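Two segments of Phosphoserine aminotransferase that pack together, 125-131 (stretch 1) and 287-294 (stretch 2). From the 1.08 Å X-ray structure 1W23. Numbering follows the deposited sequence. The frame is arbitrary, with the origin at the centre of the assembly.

Stretch 1, residues 125-131: NSYQSIP
Stretch 2 (287-294) GHAEKGSR

Residues 125-131 run without regular helix or strand against residues 287-294, mostly loop, with a short 3-10 segment at 291-293 before Arg294; together they bury 367 Å². The nearest CA atoms are those of Gln128 and Ala289 (4.6 Å) and of Ser129 and Ser293 (5.2 Å), and between these pairs the two chains run in roughly the same direction. Ser126 (phi/psi 60/35) and Tyr127 (56/49) both adopt left-handed conformations, Gln128 returns to -87/-10, and Ser129 and Ile130 are extended (-154/166 and -89/132).

The carbonyls of this left-handed pair lie near one donor. His288, with chi1 t and chi2 76°, brings its ring edge to them: His288 NE2 donates to Ser126 O at 2.7 Å and, weakly, to Tyr127 O at 3.4 Å. Gln128 (chi1 m, chi2 t, chi3 61°) covers one face of the same ring, its CG lying 4.1 Å from the ring centroid and 28° off the normal in a CH-pi contact. Gln128 NE2 donates to Asn125 O within its own stretch (2.9 Å), while Gln128 OE1 lies 2.6 Å from the oxygen of water 1, which also sits 2.9 Å from His288 O and so links the two stretches.

The backbones meet directly where Glu290 N donates to Gln128 O (2.9 Å, 163°), a nearly straight bond. Glu290 (-60/145; chi1 m, chi2 t) also packs beside Ser129, with Glu290 OE1 3.4 Å from Ser129 CB, a contact without a hydrogen bond.

In the 3-10 segment, Ser293 N donates to Glu290 O at 3.0 Å, holding the turn that presents Ser293. Its CA-to-CB bond points toward stretch 1, and with chi1 m Ser293 OG accepts from Ile130 N (3.0 Å, 166°). A side-chain hydroxyl thus satisfies a backbone amide, while Ser293 OG also approaches Ser129 CA to 3.4 Å. The CA-to-CB bonds of Lys291 and Arg294 point away, and neither residue contacts stretch 1.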

ATOM      1  N   ASN A 125      15.518  -9.529 -30.502  1.00 19.57           N
ATOM      2  CA  ASN A 125      14.400  -9.641 -31.419  1.00 19.60           C
ATOM      3  C   ASN A 125      13.149  -8.975 -30.884  1.00 16.50           C
ATOM      4  O   ASN A 125      12.038  -9.297 -31.308  1.00 22.06           O
ATOM      5  CB  ASN A 125      14.144 -11.141 -31.613  1.00 24.63           C
ATOM      6  CG  ASN A 125      13.566 -11.414 -32.959  1.00 33.90           C
ATOM      7  OD1 ASN A 125      12.630 -12.237 -32.987  1.00 32.51           O
ATOM      8  ND2 ASN A 125      14.159 -10.755 -33.930  1.00 51.13           N
ATOM      9  N   SER A 126      13.320  -7.992 -30.021  1.00 16.23           N
ATOM     10  CA  SER A 126      12.227  -7.205 -29.499  1.00 14.68           C
ATOM     11  C   SER A 126      11.219  -8.050 -28.759  1.00 13.16           C
ATOM     12  O   SER A 126      10.019  -7.751 -28.785  1.00 13.49           O
ATOM     13  CB  SER A 126      11.514  -6.337 -30.587  1.00 18.83           C
ATOM     14  OG  SER A 126      12.524  -5.469 -31.175  1.00 30.64           O
ATOM     15  N   TYR A 127      11.681  -9.073 -28.076  1.00 11.95           N
ATOM     16  CA  TYR A 127      10.820  -9.782 -27.119  1.00 12.20           C
ATOM     17  C   TYR A 127       9.532 -10.313 -27.766  1.00 11.82           C
ATOM     18  O   TYR A 127       8.431 -10.135 -27.246  1.00 15.68           O
ATOM     19  CB  TYR A 127      10.544  -8.896 -25.916  1.00 12.10           C
ATOM     20  CG  TYR A 127      11.747  -8.538 -25.059  1.00 11.16           C
ATOM     21  CD1 TYR A 127      12.061  -7.211 -24.755  1.00 11.75           C
ATOM     22  CD2 TYR A 127      12.555  -9.527 -24.503  1.00 11.65           C
ATOM     23  CE1 TYR A 127      13.135  -6.862 -23.961  1.00 11.91           C
ATOM     24  CE2 TYR A 127      13.621  -9.197 -23.660  1.00 11.42           C
ATOM     25  CZ  TYR A 127      13.913  -7.857 -23.395  1.00 11.56           C
ATOM     26  OH  TYR A 127      14.973  -7.599 -22.566  1.00 12.51           O
ATOM     27  N   GLN A 128       9.700 -10.993 -28.905  1.00 12.26           N
ATOM     28  CA  GLN A 128       8.547 -11.601 -29.583  1.00 12.30           C
ATOM     29  C   GLN A 128       8.238 -12.981 -29.068  1.00 12.21           C
ATOM     30  O   GLN A 128       7.206 -13.562 -29.443  1.00 12.58           O
ATOM     31  CB  GLN A 128       8.789 -11.689 -31.090  1.00 14.12           C
ATOM     32  CG  GLN A 128       8.898 -10.340 -31.754  1.00 14.47           C
ATOM     33  CD  GLN A 128       9.269 -10.440 -33.226  1.00 18.50           C
ATOM     34  OE1 GLN A 128       8.532 -11.037 -34.001  1.00 29.50           O
ATOM     35  NE2 GLN A 128      10.336  -9.814 -33.630  1.00 26.88           N
ATOM     36  N   SER A 129       9.081 -13.594 -28.247  1.00 12.62           N
ATOM     37  CA  SER A 129       8.922 -14.984 -27.817  1.00 12.09           C
ATOM     38  C   SER A 129       9.589 -15.236 -26.472  1.00 11.62           C
ATOM     39  O   SER A 129      10.412 -14.485 -25.976  1.00 13.51           O
ATOM     40  CB  SER A 129       9.531 -15.927 -28.855  1.00 14.75           C
ATOM     41  OG  SER A 129      10.931 -15.845 -28.920  1.00 16.33           O
ATOM     42  N   ILE A 130       9.223 -16.397 -25.921  1.00 11.65           N
ATOM     43  CA  ILE A 130       9.937 -16.945 -24.760  1.00 11.57           C
ATOM     44  C   ILE A 130      11.069 -17.802 -25.247  1.00 12.58           C
ATOM     45  O   ILE A 130      10.841 -18.647 -26.148  1.00 13.76           O
ATOM     46  CB  ILE A 130       8.956 -17.768 -23.917  1.00 11.37           C
ATOM     47  CG1 ILE A 130       7.651 -17.003 -23.562  1.00 11.24           C
ATOM     48  CG2 ILE A 130       9.622 -18.351 -22.671  1.00 12.76           C
ATOM     49  CD1 ILE A 130       7.868 -15.676 -22.864  1.00 11.51           C
ATOM     50  N   PRO A 131      12.302 -17.673 -24.754  1.00 12.41           N
ATOM     51  CA  PRO A 131      13.405 -18.562 -25.216  1.00 13.74           C
ATOM     52  C   PRO A 131      13.143 -19.977 -24.805  1.00 15.33           C
ATOM     53  O   PRO A 131      12.521 -20.319 -23.797  1.00 16.56           O
ATOM     54  CB  PRO A 131      14.627 -17.991 -24.498  1.00 16.44           C
ATOM     55  CG  PRO A 131      14.088 -17.248 -23.353  1.00 15.56           C
ATOM     56  CD  PRO A 131      12.746 -16.713 -23.737  1.00 13.05           C
ATOM     57  N   GLY A 287      -0.084  -9.064 -34.869  1.00  9.91           N
ATOM     58  CA  GLY A 287       0.308  -9.260 -33.469  1.00  9.98           C
ATOM     59  C   GLY A 287       1.810  -9.131 -33.316  1.00 10.01           C
ATOM     60  O   GLY A 287       2.599  -9.560 -34.182  1.00 11.91           O
ATOM     61  N   HIS A 288       2.231  -8.623 -32.168  1.00 10.16           N
ATOM     62  CA  HIS A 288       3.661  -8.549 -31.836  1.00 10.11           C
ATOM     63  C   HIS A 288       4.265  -9.922 -31.548  1.00  9.99           C
ATOM     64  O   HIS A 288       5.389 -10.227 -31.953  1.00 11.09           O
ATOM     65  CB  HIS A 288       3.872  -7.596 -30.644  1.00 10.96           C
ATOM     66  CG  HIS A 288       5.314  -7.544 -30.247  1.00 14.40           C
ATOM     67  ND1 HIS A 288       6.232  -6.848 -30.968  1.00 16.61           N
ATOM     68  CD2 HIS A 288       6.024  -8.142 -29.237  1.00 14.71           C
ATOM     69  CE1 HIS A 288       7.462  -6.988 -30.439  1.00 17.16           C
ATOM     70  NE2 HIS A 288       7.364  -7.786 -29.422  1.00 15.35           N
ATOM     71  N   ALA A 289       3.537 -10.714 -30.770  1.00 10.47           N
ATOM     72  CA  ALA A 289       4.064 -12.003 -30.300  1.00 10.35           C
ATOM     73  C   ALA A 289       4.081 -13.079 -31.379  1.00 10.51           C
ATOM     74  O   ALA A 289       3.182 -13.188 -32.197  1.00 11.30           O
ATOM     75  CB  ALA A 289       3.222 -12.527 -29.178  1.00 11.14           C
ATOM     76  N   GLU A 290       5.126 -13.921 -31.359  1.00 10.76           N
ATOM     77  CA  GLU A 290       5.100 -15.151 -32.090  1.00 11.33           C
ATOM     78  C   GLU A 290       3.933 -15.998 -31.590  1.00 11.33           C
ATOM     79  O   GLU A 290       3.606 -15.985 -30.381  1.00 11.31           O
ATOM     80  CB  GLU A 290       6.390 -15.932 -31.890  1.00 14.01           C
ATOM     81  CG  GLU A 290       7.599 -15.326 -32.572  1.00 20.94           C
ATOM     82  CD  GLU A 290       8.801 -16.226 -32.506  1.00 33.34           C
ATOM     83  OE1 GLU A 290       8.740 -17.328 -31.883  1.00 29.91           O
ATOM     84  OE2 GLU A 290       9.874 -15.827 -33.057  1.00 40.37           O
ATOM     85  N   LYS A 291       3.282 -16.751 -32.487  1.00 11.81           N
ATOM     86  CA  LYS A 291       2.074 -17.465 -32.077  1.00 12.04           C
ATOM     87  C   LYS A 291       2.303 -18.397 -30.893  1.00 12.66           C
ATOM     88  O   LYS A 291       1.422 -18.472 -29.985  1.00 13.09           O
ATOM     89  CB  LYS A 291       1.510 -18.255 -33.281  1.00 14.87           C
ATOM     90  CG  LYS A 291       0.704 -17.314 -34.233  1.00 18.68           C
ATOM     91  CD  LYS A 291       0.088 -18.150 -35.337  1.00 22.81           C
ATOM     92  CE  LYS A 291      -0.571 -17.169 -36.329  1.00 22.69           C
ATOM     93  NZ  LYS A 291      -1.299 -17.931 -37.392  1.00 34.23           N
ATOM     94  N   GLY A 292       3.455 -19.073 -30.820  1.00 12.82           N
ATOM     95  CA  GLY A 292       3.707 -20.021 -29.756  1.00 13.04           C
ATOM     96  C   GLY A 292       3.912 -19.404 -28.394  1.00 12.36           C
ATOM     97  O   GLY A 292       3.966 -20.140 -27.377  1.00 14.84           O
ATOM     98  N   SER A 293       4.067 -18.079 -28.328  1.00 10.52           N
ATOM     99  CA  SER A 293       4.308 -17.335 -27.088  1.00 10.32           C
ATOM    100  C   SER A 293       3.196 -16.382 -26.767  1.00  9.98           C
ATOM    101  O   SER A 293       3.336 -15.570 -25.861  1.00 10.53           O
ATOM    102  CB  SER A 293       5.632 -16.573 -27.206  1.00 11.91           C
ATOM    103  OG  SER A 293       6.739 -17.499 -27.263  1.00 12.87           O
ATOM    104  N   ARG A 294       2.082 -16.392 -27.498  1.00 10.02           N
ATOM    105  CA  ARG A 294       0.989 -15.427 -27.302  1.00  9.87           C
ATOM    106  C   ARG A 294       0.433 -15.456 -25.898  1.00  9.56           C
ATOM    107  O   ARG A 294       0.035 -16.506 -25.412  1.00 11.55           O
ATOM    108  CB  ARG A 294      -0.143 -15.725 -28.266  1.00  9.95           C
ATOM    109  CG  ARG A 294       0.076 -15.123 -29.648  1.00  9.86           C
ATOM    110  CD  ARG A 294      -0.932 -15.613 -30.672  1.00 10.14           C
ATOM    111  NE  ARG A 294      -0.873 -14.741 -31.861  1.00 10.28           N
ATOM    112  CZ  ARG A 294      -1.713 -14.847 -32.903  1.00 10.19           C
ATOM    113  NH1 ARG A 294      -2.587 -15.866 -32.994  1.00 10.71           N
ATOM    114  NH2 ARG A 294      -1.608 -13.926 -33.872  1.00 11.27           N
TER
HETATM  115  O   HOH W   1       6.131 -12.057 -34.015  1.00 25.00           O